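PDB 3ING: homoserine dehydrogenase from Thermoplasma acidophilum, which probably catalyses the NADP-dependent interconversion of L-aspartate semialdehyde and L-homoserine on the pathway to threonine and methionine. Local coordinates for residues Leu151-Asp156 with Ile220-Ile225; Phe167-Val171 with Asp275-Ile280; Ala215-Val219 with Thr231-Tyr237. All coordinates share one frame; numbering follows the deposited sequence.

Contact 1: residues Leu151-Asp156 with Ile220-Ile225. With EDO (1,2-ethanediol), chain G; EDO (1,2-ethanediol), chain I.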
ATOM      1  N   LEU A 151       4.058   4.043  -2.485  1.00 22.44           N
ATOM      2  CA  LEU A 151       5.348   3.436  -2.339  1.00 20.45           C
ATOM      3  C   LEU A 151       5.770   3.583  -0.880  1.00 20.76           C
ATOM      4  O   LEU A 151       5.831   2.589  -0.148  1.00 21.60           O
ATOM      5  CB  LEU A 151       6.333   4.117  -3.328  1.00 22.18           C
ATOM      6  CG  LEU A 151       7.631   3.370  -3.653  1.00 23.18           C
ATOM      7  CD1 LEU A 151       8.338   3.930  -4.909  1.00 23.37           C
ATOM      8  CD2 LEU A 151       8.561   3.348  -2.489  1.00 22.14           C
ATOM      9  N   PHE A 152       6.042   4.803  -0.423  1.00 20.99           N
ATOM     10  CA  PHE A 152       6.551   4.928   0.960  1.00 18.73           C
ATOM     11  C   PHE A 152       5.472   4.606   1.970  1.00 17.62           C
ATOM     12  O   PHE A 152       5.765   4.048   3.036  1.00 21.12           O
ATOM     13  CB  PHE A 152       7.259   6.267   1.185  1.00 18.85           C
ATOM     14  CG  PHE A 152       8.499   6.400   0.369  1.00 24.38           C
ATOM     15  CD1 PHE A 152       9.587   5.557   0.586  1.00 21.16           C
ATOM     16  CD2 PHE A 152       8.547   7.252  -0.686  1.00 22.53           C
ATOM     17  CE1 PHE A 152      10.688   5.630  -0.200  1.00 22.02           C
ATOM     18  CE2 PHE A 152       9.679   7.350  -1.456  1.00 25.09           C
ATOM     19  CZ  PHE A 152      10.748   6.533  -1.211  1.00 22.98           C
ATOM     20  N   SER A 153       4.232   4.905   1.645  1.00 20.62           N
ATOM     21  CA  SER A 153       3.114   4.584   2.545  1.00 20.71           C
ATOM     22  C   SER A 153       2.960   3.047   2.656  1.00 21.15           C
ATOM     23  O   SER A 153       2.556   2.509   3.705  1.00 22.87           O
ATOM     24  CB  SER A 153       1.839   5.236   2.034  1.00 19.46           C
ATOM     25  OG  SER A 153       1.470   4.903   0.690  1.00 20.47           O
ATOM     26  N   VAL A 154       3.278   2.356   1.550  1.00 21.92           N
ATOM     27  CA  VAL A 154       3.255   0.867   1.507  1.00 22.40           C
ATOM     28  C   VAL A 154       4.380   0.305   2.376  1.00 22.25           C
ATOM     29  O   VAL A 154       4.201  -0.629   3.184  1.00 20.86           O
ATOM     30  CB  VAL A 154       3.385   0.382   0.071  1.00 21.38           C
ATOM     31  CG1 VAL A 154       3.598  -1.149  -0.013  1.00 21.29           C
ATOM     32  CG2 VAL A 154       2.149   0.850  -0.751  1.00 19.13           C
ATOM     33  N   LEU A 155       5.557   0.877   2.192  1.00 22.26           N
ATOM     34  CA  LEU A 155       6.736   0.456   2.960  1.00 23.25           C
ATOM     35  C   LEU A 155       6.538   0.778   4.429  1.00 23.15           C
ATOM     36  O   LEU A 155       6.940  -0.018   5.280  1.00 21.47           O
ATOM     37  CB  LEU A 155       8.012   1.109   2.420  1.00 23.16           C
ATOM     38  CG  LEU A 155       8.528   0.725   1.033  1.00 23.33           C
ATOM     39  CD1 LEU A 155       9.683   1.568   0.664  1.00 18.20           C
ATOM     40  CD2 LEU A 155       8.916  -0.724   0.980  1.00 27.69           C
ATOM     41  N   ASP A 156       5.883   1.903   4.749  1.00 22.09           N
ATOM     42  CA  ASP A 156       5.660   2.285   6.152  1.00 21.26           C
ATOM     43  C   ASP A 156       4.532   1.516   6.852  1.00 20.92           C
ATOM     44  O   ASP A 156       4.601   1.272   8.034  1.00 22.56           O
ATOM     45  CB  ASP A 156       5.307   3.783   6.283  1.00 21.33           C
ATOM     46  CG  ASP A 156       6.497   4.712   6.046  1.00 26.62           C
ATOM     47  OD1 ASP A 156       7.625   4.218   6.078  1.00 22.07           O
ATOM     48  OD2 ASP A 156       6.286   5.937   5.837  1.00 25.14           O
ATOM     49  N   ILE A 220      16.873   8.530  -2.558  1.00 21.75           N
ATOM     50  CA  ILE A 220      15.788   8.542  -1.588  1.00 20.61           C
ATOM     51  C   ILE A 220      15.398   7.102  -1.250  1.00 21.88           C
ATOM     52  O   ILE A 220      15.233   6.753  -0.076  1.00 19.08           O
ATOM     53  CB  ILE A 220      14.580   9.367  -2.110  1.00 21.49           C
ATOM     54  CG1 ILE A 220      15.016  10.807  -2.331  1.00 20.41           C
ATOM     55  CG2 ILE A 220      13.330   9.249  -1.127  1.00 18.67           C
ATOM     56  CD1 ILE A 220      14.011  11.655  -3.074  1.00 16.59           C
ATOM     57  N   LEU A 221      15.306   6.259  -2.278  1.00 22.62           N
ATOM     58  CA  LEU A 221      14.948   4.841  -2.083  1.00 21.45           C
ATOM     59  C   LEU A 221      15.977   4.084  -1.253  1.00 23.08           C
ATOM     60  O   LEU A 221      15.619   3.427  -0.281  1.00 23.35           O
ATOM     61  CB  LEU A 221      14.754   4.120  -3.434  1.00 20.41           C
ATOM     62  CG  LEU A 221      13.496   4.402  -4.238  1.00 21.79           C
ATOM     63  CD1 LEU A 221      13.699   3.925  -5.690  1.00 16.56           C
ATOM     64  CD2 LEU A 221      12.276   3.755  -3.590  1.00 19.51           C
ATOM     65  N   VAL A 222      17.240   4.145  -1.645  1.00 22.70           N
ATOM     66  CA  VAL A 222      18.285   3.409  -0.922  1.00 21.52           C
ATOM     67  C   VAL A 222      18.383   3.927   0.515  1.00 22.19           C
ATOM     68  O   VAL A 222      18.466   3.140   1.447  1.00 22.05           O
ATOM     69  CB  VAL A 222      19.656   3.408  -1.658  1.00 21.32           C
ATOM     70  CG1 VAL A 222      20.381   4.804  -1.568  1.00 19.21           C
ATOM     71  CG2 VAL A 222      20.566   2.241  -1.113  1.00 21.52           C
ATOM     72  N   ASN A 223      18.328   5.249   0.720  1.00 23.86           N
ATOM     73  CA  ASN A 223      18.409   5.808   2.100  1.00 22.81           C
ATOM     74  C   ASN A 223      17.182   5.428   2.938  1.00 23.86           C
ATOM     75  O   ASN A 223      17.292   5.071   4.099  1.00 22.03           O
ATOM     76  CB  ASN A 223      18.581   7.338   2.086  1.00 20.75           C
ATOM     77  CG  ASN A 223      19.894   7.780   1.499  1.00 21.14           C
ATOM     78  OD1 ASN A 223      20.823   6.981   1.333  1.00 19.96           O
ATOM     79  ND2 ASN A 223      20.015   9.088   1.267  1.00 21.05           N
ATOM     80  N   HIS A 224      15.996   5.524   2.351  1.00 20.40           N
ATOM     81  CA  HIS A 224      14.802   5.071   3.039  1.00 20.60           C
ATOM     82  C   HIS A 224      14.841   3.570   3.427  1.00 22.64           C
ATOM     83  O   HIS A 224      14.587   3.221   4.546  1.00 21.86           O
ATOM     84  CB  HIS A 224      13.566   5.252   2.178  1.00 20.89           C
ATOM     85  CG  HIS A 224      12.307   4.908   2.898  1.00 24.59           C
ATOM     86  ND1 HIS A 224      11.503   5.867   3.477  1.00 25.82           N
ATOM     87  CD2 HIS A 224      11.728   3.718   3.178  1.00 29.02           C
ATOM     88  CE1 HIS A 224      10.473   5.283   4.065  1.00 32.54           C
ATOM     89  NE2 HIS A 224      10.591   3.983   3.910  1.00 23.53           N
ATOM     90  N   ILE A 225      15.122   2.695   2.475  1.00 20.84           N
ATOM     91  CA  ILE A 225      15.012   1.282   2.704  1.00 20.85           C
ATOM     92  C   ILE A 225      16.173   0.778   3.530  1.00 22.63           C
ATOM     93  O   ILE A 225      15.938  -0.007   4.473  1.00 20.80           O
ATOM     94  CB  ILE A 225      14.940   0.514   1.400  1.00 20.36           C
ATOM     95  CG1 ILE A 225      13.666   0.930   0.649  1.00 19.66           C
ATOM     96  CG2 ILE A 225      14.996  -1.008   1.670  1.00 22.28           C
ATOM     97  CD1 ILE A 225      13.568   0.453  -0.794  1.00 21.04           C
TER
HETATM   98  C1  EDO G 330       8.593   8.510   5.931  1.00 40.86           C
HETATM   99  O1  EDO G 330       8.086   7.611   4.948  1.00 28.21           O
HETATM  100  C2  EDO G 330       9.465   7.753   6.945  1.00 49.37           C
HETATM  101  O2  EDO G 330       9.073   6.374   7.175  1.00 49.91           O
HETATM  102  C1  EDO I 332      15.133  -3.390   5.557  1.00 42.14           C
HETATM  103  O1  EDO I 332      16.149  -3.744   4.580  1.00 41.54           O
HETATM  104  C2  EDO I 332      13.801  -2.914   4.961  1.00 40.22           C
HETATM  105  O2  EDO I 332      13.504  -1.473   5.067  1.00 45.33           O
HETATM  106  O   HOH W   1       9.365   2.185   5.702  1.00 35.69           O

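Contact 2: residues Phe167-Val171 with Asp275-Ile280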
ATOM      1  N   PHE A 167      14.357  -3.657  -4.275  1.00 20.03           N
ATOM      2  CA  PHE A 167      13.410  -2.844  -4.995  1.00 21.31           C
ATOM      3  C   PHE A 167      13.825  -2.733  -6.459  1.00 20.11           C
ATOM      4  O   PHE A 167      14.977  -2.465  -6.762  1.00 22.54           O
ATOM      5  CB  PHE A 167      13.334  -1.481  -4.359  1.00 19.38           C
ATOM      6  CG  PHE A 167      12.403  -0.485  -5.075  1.00 22.06           C
ATOM      7  CD1 PHE A 167      12.820   0.175  -6.223  1.00 24.61           C
ATOM      8  CD2 PHE A 167      11.167  -0.159  -4.545  1.00 21.21           C
ATOM      9  CE1 PHE A 167      11.948   1.083  -6.866  1.00 19.26           C
ATOM     10  CE2 PHE A 167      10.312   0.730  -5.160  1.00 23.16           C
ATOM     11  CZ  PHE A 167      10.685   1.343  -6.321  1.00 21.25           C
ATOM     12  N   ARG A 168      12.866  -2.906  -7.358  1.00 20.08           N
ATOM     13  CA  ARG A 168      13.089  -2.647  -8.778  1.00 20.91           C
ATOM     14  C   ARG A 168      11.840  -1.997  -9.383  1.00 19.56           C
ATOM     15  O   ARG A 168      10.737  -2.447  -9.147  1.00 20.75           O
ATOM     16  CB  ARG A 168      13.494  -3.924  -9.506  1.00 21.55           C
ATOM     17  CG  ARG A 168      12.488  -5.034  -9.467  1.00 31.65           C
ATOM     18  CD  ARG A 168      13.148  -6.376  -9.932  1.00 36.16           C
ATOM     19  NE  ARG A 168      13.557  -6.221 -11.312  1.00 29.25           N
ATOM     20  CZ  ARG A 168      12.730  -6.351 -12.340  1.00 29.53           C
ATOM     21  NH1 ARG A 168      11.472  -6.699 -12.128  1.00 30.65           N
ATOM     22  NH2 ARG A 168      13.164  -6.143 -13.572  1.00 30.62           N
ATOM     23  N   GLY A 169      11.996  -0.861 -10.065  1.00 22.20           N
ATOM     24  CA  GLY A 169      10.830  -0.228 -10.630  1.00 21.69           C
ATOM     25  C   GLY A 169      11.079   0.708 -11.754  1.00 22.43           C
ATOM     26  O   GLY A 169      12.213   1.086 -12.011  1.00 21.54           O
ATOM     27  N   ILE A 170       9.997   1.001 -12.483  1.00 22.63           N
ATOM     28  CA  ILE A 170       9.952   2.084 -13.461  1.00 19.63           C
ATOM     29  C   ILE A 170       9.357   3.258 -12.709  1.00 21.54           C
ATOM     30  O   ILE A 170       8.143   3.304 -12.477  1.00 21.42           O
ATOM     31  CB  ILE A 170       9.072   1.686 -14.688  1.00 24.99           C
ATOM     32  CG1 ILE A 170       9.754   0.541 -15.477  1.00 21.41           C
ATOM     33  CG2 ILE A 170       8.814   2.861 -15.601  1.00 23.42           C
ATOM     34  CD1 ILE A 170       8.823  -0.125 -16.513  1.00 28.46           C
ATOM     35  N   VAL A 171      10.217   4.171 -12.245  1.00 21.10           N
ATOM     36  CA  VAL A 171       9.791   5.234 -11.343  1.00 21.85           C
ATOM     37  C   VAL A 171      10.034   6.636 -11.874  1.00 22.70           C
ATOM     38  O   VAL A 171       9.588   7.573 -11.273  1.00 22.71           O
ATOM     39  CB  VAL A 171      10.494   5.067  -9.942  1.00 23.96           C
ATOM     40  CG1 VAL A 171      10.106   3.732  -9.262  1.00 20.45           C
ATOM     41  CG2 VAL A 171      12.019   5.210 -10.033  1.00 21.90           C
ATOM     42  N   ASP A 275       8.288 -10.249 -17.068  1.00 31.88           N
ATOM     43  CA  ASP A 275       8.677  -9.354 -15.987  1.00 28.64           C
ATOM     44  C   ASP A 275       7.464  -8.539 -15.572  1.00 26.73           C
ATOM     45  O   ASP A 275       6.778  -8.030 -16.438  1.00 25.10           O
ATOM     46  CB  ASP A 275       9.758  -8.429 -16.537  1.00 27.92           C
ATOM     47  CG  ASP A 275      10.463  -7.606 -15.465  1.00 34.50           C
ATOM     48  OD1 ASP A 275       9.800  -7.054 -14.560  1.00 29.68           O
ATOM     49  OD2 ASP A 275      11.703  -7.494 -15.574  1.00 26.99           O
ATOM     50  N   PHE A 276       7.209  -8.355 -14.279  1.00 26.21           N
ATOM     51  CA  PHE A 276       6.054  -7.529 -13.857  1.00 26.00           C
ATOM     52  C   PHE A 276       6.114  -6.138 -14.454  1.00 24.10           C
ATOM     53  O   PHE A 276       5.106  -5.540 -14.803  1.00 22.58           O
ATOM     54  CB  PHE A 276       5.956  -7.390 -12.339  1.00 27.10           C
ATOM     55  CG  PHE A 276       4.942  -6.359 -11.891  1.00 24.64           C
ATOM     56  CD1 PHE A 276       3.592  -6.630 -11.978  1.00 24.44           C
ATOM     57  CD2 PHE A 276       5.338  -5.112 -11.437  1.00 20.70           C
ATOM     58  CE1 PHE A 276       2.645  -5.683 -11.640  1.00 22.47           C
ATOM     59  CE2 PHE A 276       4.412  -4.168 -11.079  1.00 20.16           C
ATOM     60  CZ  PHE A 276       3.045  -4.459 -11.164  1.00 23.02           C
ATOM     61  N   LEU A 277       7.317  -5.629 -14.596  1.00 24.98           N
ATOM     62  CA  LEU A 277       7.476  -4.246 -15.039  1.00 25.12           C
ATOM     63  C   LEU A 277       7.001  -4.049 -16.463  1.00 22.99           C
ATOM     64  O   LEU A 277       6.718  -2.915 -16.886  1.00 23.27           O
ATOM     65  CB  LEU A 277       8.935  -3.784 -14.865  1.00 24.51           C
ATOM     66  CG  LEU A 277       9.466  -3.709 -13.431  1.00 23.64           C
ATOM     67  CD1 LEU A 277      10.944  -3.159 -13.395  1.00 16.83           C
ATOM     68  CD2 LEU A 277       8.483  -2.890 -12.565  1.00 22.25           C
HETATM   69  N   MSE A 278       6.948  -5.131 -17.227  1.00 21.92           N
HETATM   70  CA  MSE A 278       6.412  -5.054 -18.572  1.00 24.61           C
HETATM   71  C   MSE A 278       4.890  -4.955 -18.567  1.00 25.71           C
HETATM   72  O   MSE A 278       4.312  -4.684 -19.610  1.00 23.92           O
HETATM   73  CB  MSE A 278       6.867  -6.270 -19.402  1.00 27.05           C
HETATM   74  CG  MSE A 278       8.335  -6.161 -19.830  1.00 30.33           C
HETATM   75 SE   MSE A 278       8.687  -4.705 -21.085  0.75 30.43          SE
HETATM   76  CE  MSE A 278       7.710  -5.479 -22.475  1.00 23.64           C
ATOM     77  N   SER A 279       4.232  -5.123 -17.405  1.00 25.40           N
ATOM     78  CA  SER A 279       2.782  -4.954 -17.355  1.00 24.98           C
ATOM     79  C   SER A 279       2.417  -3.466 -17.265  1.00 25.54           C
ATOM     80  O   SER A 279       1.266  -3.103 -17.426  1.00 25.66           O
ATOM     81  CB  SER A 279       2.144  -5.666 -16.152  1.00 24.02           C
ATOM     82  OG  SER A 279       2.381  -4.963 -14.925  1.00 24.92           O
ATOM     83  N   ILE A 280       3.406  -2.623 -16.979  1.00 24.35           N
ATOM     84  CA  ILE A 280       3.143  -1.208 -16.784  1.00 24.06           C
ATOM     85  C   ILE A 280       2.920  -0.501 -18.112  1.00 23.67           C
ATOM     86  O   ILE A 280       3.759  -0.543 -19.029  1.00 24.19           O
ATOM     87  CB  ILE A 280       4.251  -0.549 -15.976  1.00 26.00           C
ATOM     88  CG1 ILE A 280       4.403  -1.257 -14.624  1.00 23.41           C
ATOM     89  CG2 ILE A 280       3.970   0.970 -15.779  1.00 24.30           C
ATOM     90  CD1 ILE A 280       5.740  -0.867 -13.900  1.00 20.13           C
TER

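Contact 3: residues Ala215-Val219 with Thr231-Tyr237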
ATOM      1  N   ALA A 215      18.081   9.239 -10.795  1.00 20.89           N
ATOM      2  CA  ALA A 215      19.165   9.161  -9.833  1.00 22.09           C
ATOM      3  C   ALA A 215      18.724   9.688  -8.487  1.00 21.54           C
ATOM      4  O   ALA A 215      19.017   9.067  -7.492  1.00 20.81           O
ATOM      5  CB  ALA A 215      20.415   9.890 -10.306  1.00 20.53           C
ATOM      6  N   ARG A 216      18.033  10.827  -8.463  1.00 22.37           N
ATOM      7  CA  ARG A 216      17.571  11.418  -7.219  1.00 22.65           C
ATOM      8  C   ARG A 216      16.642  10.455  -6.517  1.00 21.84           C
ATOM      9  O   ARG A 216      16.725  10.251  -5.318  1.00 20.83           O
ATOM     10  CB  ARG A 216      16.857  12.760  -7.468  1.00 23.87           C
ATOM     11  CG  ARG A 216      17.800  13.897  -7.920  1.00 22.81           C
ATOM     12  CD  ARG A 216      16.932  15.026  -8.437  1.00 21.67           C
ATOM     13  NE  ARG A 216      17.720  16.178  -8.855  1.00 26.61           N
ATOM     14  CZ  ARG A 216      17.360  16.993  -9.854  1.00 28.31           C
ATOM     15  NH1 ARG A 216      16.289  16.740 -10.621  1.00 26.30           N
ATOM     16  NH2 ARG A 216      18.129  17.995 -10.165  1.00 28.91           N
ATOM     17  N   LYS A 217      15.752   9.842  -7.284  1.00 23.26           N
ATOM     18  CA  LYS A 217      14.796   8.903  -6.715  1.00 20.35           C
ATOM     19  C   LYS A 217      15.549   7.726  -6.109  1.00 20.99           C
ATOM     20  O   LYS A 217      15.169   7.234  -5.073  1.00 22.19           O
ATOM     21  CB  LYS A 217      13.784   8.428  -7.779  1.00 18.90           C
ATOM     22  CG  LYS A 217      12.918   9.524  -8.335  1.00 24.12           C
ATOM     23  CD  LYS A 217      11.934   8.999  -9.385  1.00 26.40           C
ATOM     24  CE  LYS A 217      11.052  10.142  -9.917  1.00 25.60           C
ATOM     25  NZ  LYS A 217      10.058  10.637  -8.939  1.00 34.06           N
ATOM     26  N   SER A 218      16.645   7.304  -6.734  1.00 21.22           N
ATOM     27  CA  SER A 218      17.357   6.144  -6.263  1.00 20.06           C
ATOM     28  C   SER A 218      18.034   6.386  -4.922  1.00 21.40           C
ATOM     29  O   SER A 218      18.196   5.438  -4.141  1.00 20.51           O
ATOM     30  CB  SER A 218      18.399   5.649  -7.299  1.00 22.94           C
ATOM     31  OG  SER A 218      19.572   6.466  -7.388  1.00 17.60           O
ATOM     32  N   VAL A 219      18.444   7.641  -4.679  1.00 23.48           N
ATOM     33  CA  VAL A 219      19.069   8.047  -3.397  1.00 23.07           C
ATOM     34  C   VAL A 219      18.028   7.959  -2.299  1.00 23.38           C
ATOM     35  O   VAL A 219      18.279   7.428  -1.237  1.00 20.01           O
ATOM     36  CB  VAL A 219      19.617   9.476  -3.433  1.00 19.87           C
ATOM     37  CG1 VAL A 219      20.070   9.927  -2.049  1.00 22.28           C
ATOM     38  CG2 VAL A 219      20.748   9.588  -4.451  1.00 16.99           C
ATOM     39  N   THR A 231      24.323  10.293  -1.249  1.00 23.05           N
ATOM     40  CA  THR A 231      23.992  11.430  -2.090  1.00 22.81           C
ATOM     41  C   THR A 231      24.071  10.945  -3.556  1.00 23.81           C
ATOM     42  O   THR A 231      24.347   9.771  -3.831  1.00 22.90           O
ATOM     43  CB  THR A 231      25.024  12.571  -1.913  1.00 22.58           C
ATOM     44  OG1 THR A 231      26.279  12.171  -2.486  1.00 22.63           O
ATOM     45  CG2 THR A 231      25.227  12.950  -0.411  1.00 17.05           C
ATOM     46  N   LEU A 232      23.905  11.862  -4.499  1.00 22.76           N
ATOM     47  CA  LEU A 232      24.026  11.535  -5.921  1.00 24.43           C
ATOM     48  C   LEU A 232      25.390  10.991  -6.282  1.00 25.58           C
ATOM     49  O   LEU A 232      25.510  10.236  -7.241  1.00 26.68           O
ATOM     50  CB  LEU A 232      23.717  12.784  -6.766  1.00 24.93           C
ATOM     51  CG  LEU A 232      22.248  13.251  -6.726  1.00 30.67           C
ATOM     52  CD1 LEU A 232      22.023  14.661  -7.370  1.00 30.46           C
ATOM     53  CD2 LEU A 232      21.322  12.206  -7.399  1.00 25.73           C
ATOM     54  N   ASN A 233      26.418  11.359  -5.504  1.00 24.63           N
ATOM     55  CA  ASN A 233      27.772  10.887  -5.723  1.00 24.28           C
ATOM     56  C   ASN A 233      27.912   9.389  -5.493  1.00 24.61           C
ATOM     57  O   ASN A 233      28.887   8.789  -5.913  1.00 29.06           O
ATOM     58  CB  ASN A 233      28.737  11.634  -4.775  1.00 29.11           C
ATOM     59  CG  ASN A 233      28.731  13.168  -4.985  1.00 39.26           C
ATOM     60  OD1 ASN A 233      28.631  13.631  -6.125  1.00 44.57           O
ATOM     61  ND2 ASN A 233      28.826  13.952  -3.884  1.00 38.46           N
ATOM     62  N   ASP A 234      26.914   8.761  -4.888  1.00 24.70           N
ATOM     63  CA  ASP A 234      27.009   7.363  -4.467  1.00 22.07           C
ATOM     64  C   ASP A 234      26.168   6.403  -5.254  1.00 25.34           C
ATOM     65  O   ASP A 234      26.097   5.230  -4.893  1.00 26.34           O
ATOM     66  CB  ASP A 234      26.544   7.260  -3.006  1.00 24.02           C
ATOM     67  CG  ASP A 234      27.440   8.041  -2.047  1.00 28.72           C
ATOM     68  OD1 ASP A 234      28.684   7.846  -2.109  1.00 28.16           O
ATOM     69  OD2 ASP A 234      26.907   8.839  -1.245  1.00 25.89           O
ATOM     70  N   VAL A 235      25.494   6.893  -6.295  1.00 23.34           N
ATOM     71  CA  VAL A 235      24.589   6.064  -7.075  1.00 21.67           C
ATOM     72  C   VAL A 235      25.030   6.081  -8.517  1.00 21.81           C
ATOM     73  O   VAL A 235      25.762   6.963  -8.911  1.00 21.85           O
ATOM     74  CB  VAL A 235      23.147   6.538  -6.945  1.00 22.79           C
ATOM     75  CG1 VAL A 235      22.770   6.712  -5.451  1.00 20.60           C
ATOM     76  CG2 VAL A 235      22.913   7.845  -7.718  1.00 21.12           C
ATOM     77  N   GLU A 236      24.602   5.084  -9.295  1.00 21.05           N
ATOM     78  CA  GLU A 236      24.954   4.981 -10.729  1.00 22.39           C
ATOM     79  C   GLU A 236      23.681   5.264 -11.544  1.00 25.06           C
ATOM     80  O   GLU A 236      22.568   4.832 -11.156  1.00 23.12           O
ATOM     81  CB  GLU A 236      25.498   3.590 -11.043  1.00 23.18           C
ATOM     82  N   TYR A 237      23.825   6.033 -12.619  1.00 23.11           N
ATOM     83  CA  TYR A 237      22.691   6.334 -13.469  1.00 25.98           C
ATOM     84  C   TYR A 237      23.100   6.604 -14.905  1.00 29.00           C
ATOM     85  O   TYR A 237      24.247   6.900 -15.172  1.00 27.44           O
ATOM     86  CB  TYR A 237      21.917   7.517 -12.893  1.00 24.37           C
ATOM     87  CG  TYR A 237      22.600   8.861 -12.903  1.00 25.33           C
ATOM     88  CD1 TYR A 237      23.494   9.224 -11.898  1.00 22.47           C
ATOM     89  CD2 TYR A 237      22.262   9.815 -13.852  1.00 29.41           C
ATOM     90  CE1 TYR A 237      24.087  10.478 -11.905  1.00 27.29           C
ATOM     91  CE2 TYR A 237      22.822  11.068 -13.845  1.00 27.38           C
ATOM     92  CZ  TYR A 237      23.730  11.398 -12.868  1.00 26.42           C
ATOM     93  OH  TYR A 237      24.288  12.655 -12.861  1.00 34.83           O
TER
HETATM   94  O   HOH W   2      20.193   5.659 -10.024  1.00 25.35           O

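Contact 1: residues Leu151-Asp156 with Ile220-Ile225
Phe152 and His224 fill the space between two nearly parallel helical segments, whose axes come no closer than 12.1 Å and run 13° apart. Phe152 CD1 sits over the centre of the imidazole, 3.5 Å from His224 ND1, and the ring planes meet obliquely at 47°. His224 reaches across because its CG lies anti to the backbone N (chi1 -175°), and the two side chains run past each other in opposite directions. The close-packed part is apolar. Phe152 CZ touches Ile220 CG2 at 3.7 Å, Leu151 and Leu221 meet through their CD2 methyls at 3.9 Å, and Leu155 CD1 bears on both His224 CD2 and Ile225 CG1. The leucines and Ile225 pack on strand 164-170.

The other side is polar and wetter. Asp156 OD1 approaches the imidazole edge without a direct bond; one water bridges instead, donating to Asp156 OD1 (2.7 Å) and lying 2.8 Å from His224 NE2. A 1,2-ethanediol, probably from the crystallisation liquor, hydrogen-bonds both carboxylate oxygens of Asp156. His224 ND1 is hydrogen-bonded to Tyr141 OH, and Asp156 OD2 forms a salt bridge with Arg140. Two helices side by side on one face of an antiparallel sheet, apolar toward the strands and hydrated at the outer edge, characterise a two-layer alpha/beta sandwich, here in the homoserine dehydrogenase family domain.

Contact 2: residues Phe167-Val171 with Asp275-Ile280
Asp275 OD1 is gripped by two donors, Arg168 NH1 at 3.0 Å and, within its own loop, Leu277 N at 2.9 Å from that same OD1. They arrive from opposite faces of the carboxylate plane, the guanidinium on the syn side and the amide on the anti side. The bond from Leu277 N, two residues on, makes an Asx turn that fixes the rotation of the carboxylate. Its mate OD2 takes Arg168 NH2 at 2.8 Å through its syn lone pair. The salt bridge is therefore end-on, one nitrogen to each oxygen, but not flat, since the two group planes are 39° apart. The two bonds differ: the NH1 bond is nearly straight at 173° and lies in the guanidinium plane, whereas the NH2 bond closes to 145° and tilts out of it.

A bend at chi3 in the Arg168 chain completes the approach. Leu277 CD1 covers one face of the guanidinium, 3.7 Å from Arg168 NH2, and both methyls of Leu277 lie 4.0 Å from Gly169 CA. Further along the strand, the side chains of Ile170 and Leu277 pass in opposite directions, with Ile170 CD1 4.0 Å from Leu277 CB; the same Ile170 CD1 reaches Ile280 CD1 at 4.1 Å. Val252 on neighbouring strand 249-258 adds to the packing round Leu277, and from the same loop Phe276 packs on Phe276 of the second subunit.

The loop 275-280 is thus laid over one face of the antiparallel sheet, with alternate residues Arg168 and Ile170 of the strand both pointing at it. Because the same aspartate oxygen serves the strand arginine and the turn amide, the ion pair and the loop conformation are coupled, and the nearby arginine would be expected to keep Asp275 ionised.

Contact 3: residues Ala215-Val219 with Thr231-Tyr237
Ala215 CB rests over one face of the Tyr237 ring in a CH-pi contact, 3.8 Å from the centroid and 24° off the ring normal. The same methyl touches Leu232 CD2 at 3.8 Å, and that leucine branch also meets Arg216 CG. One turn later, Val219 CG2 meets Val235 CG1 at 3.7 Å, the two valines crossing at about a right angle. Ser218 OG lies against Val235, 3.6 Å from its CB. The chain leaves helix 212-226 and, through a short 3-10 turn at 232-234, doubles back along it, bringing Thr231 beside Val219 and Tyr237 beside Ala215. Ser218 has its OG between the backbone N and carbonyl carbon (chi1 74°), from where it donates to Ala215 O at 2.7 Å and accepts from a water that also donates to Glu236 O. Losing that hydroxyl to an alanine here would probably leave the water without one of its acceptors and open a small gap against Val235. Thr231 ties the turn together: its N bonds Asp234 OD2 at 3.0 Å and its OG1 accepts from Asn233 N in an ST turn. Away from the loop, Arg216 forms a salt bridge with Asp207, and Lys217, the predicted proton donor, bonds Thr144 O.

In the fold
Contact 2 is the most buried, though its ion pair is partly exposed; contacts 1 and 3 each combine buried residues with more open ones. Contacts 1 and 3 share helix 212-226, which strand 164-170 of contact 2 meets through Phe167, where Leu221 CD1 of contact 1 lies 3.5 Å from Phe167 CE1. Contact 2 also reaches contact 3, with Val171 O 3.3 Å from Lys217 CE. The helices of contact 1 and the loop of contact 2 lie on opposite faces of the same sheet, Phe167 turned to the helices and Arg168 and Ile170 to the loop. Only contact 2 has direct hydrogen bonds across it; contacts 1 and 3 rely on apolar and ring contacts plus a bridging water.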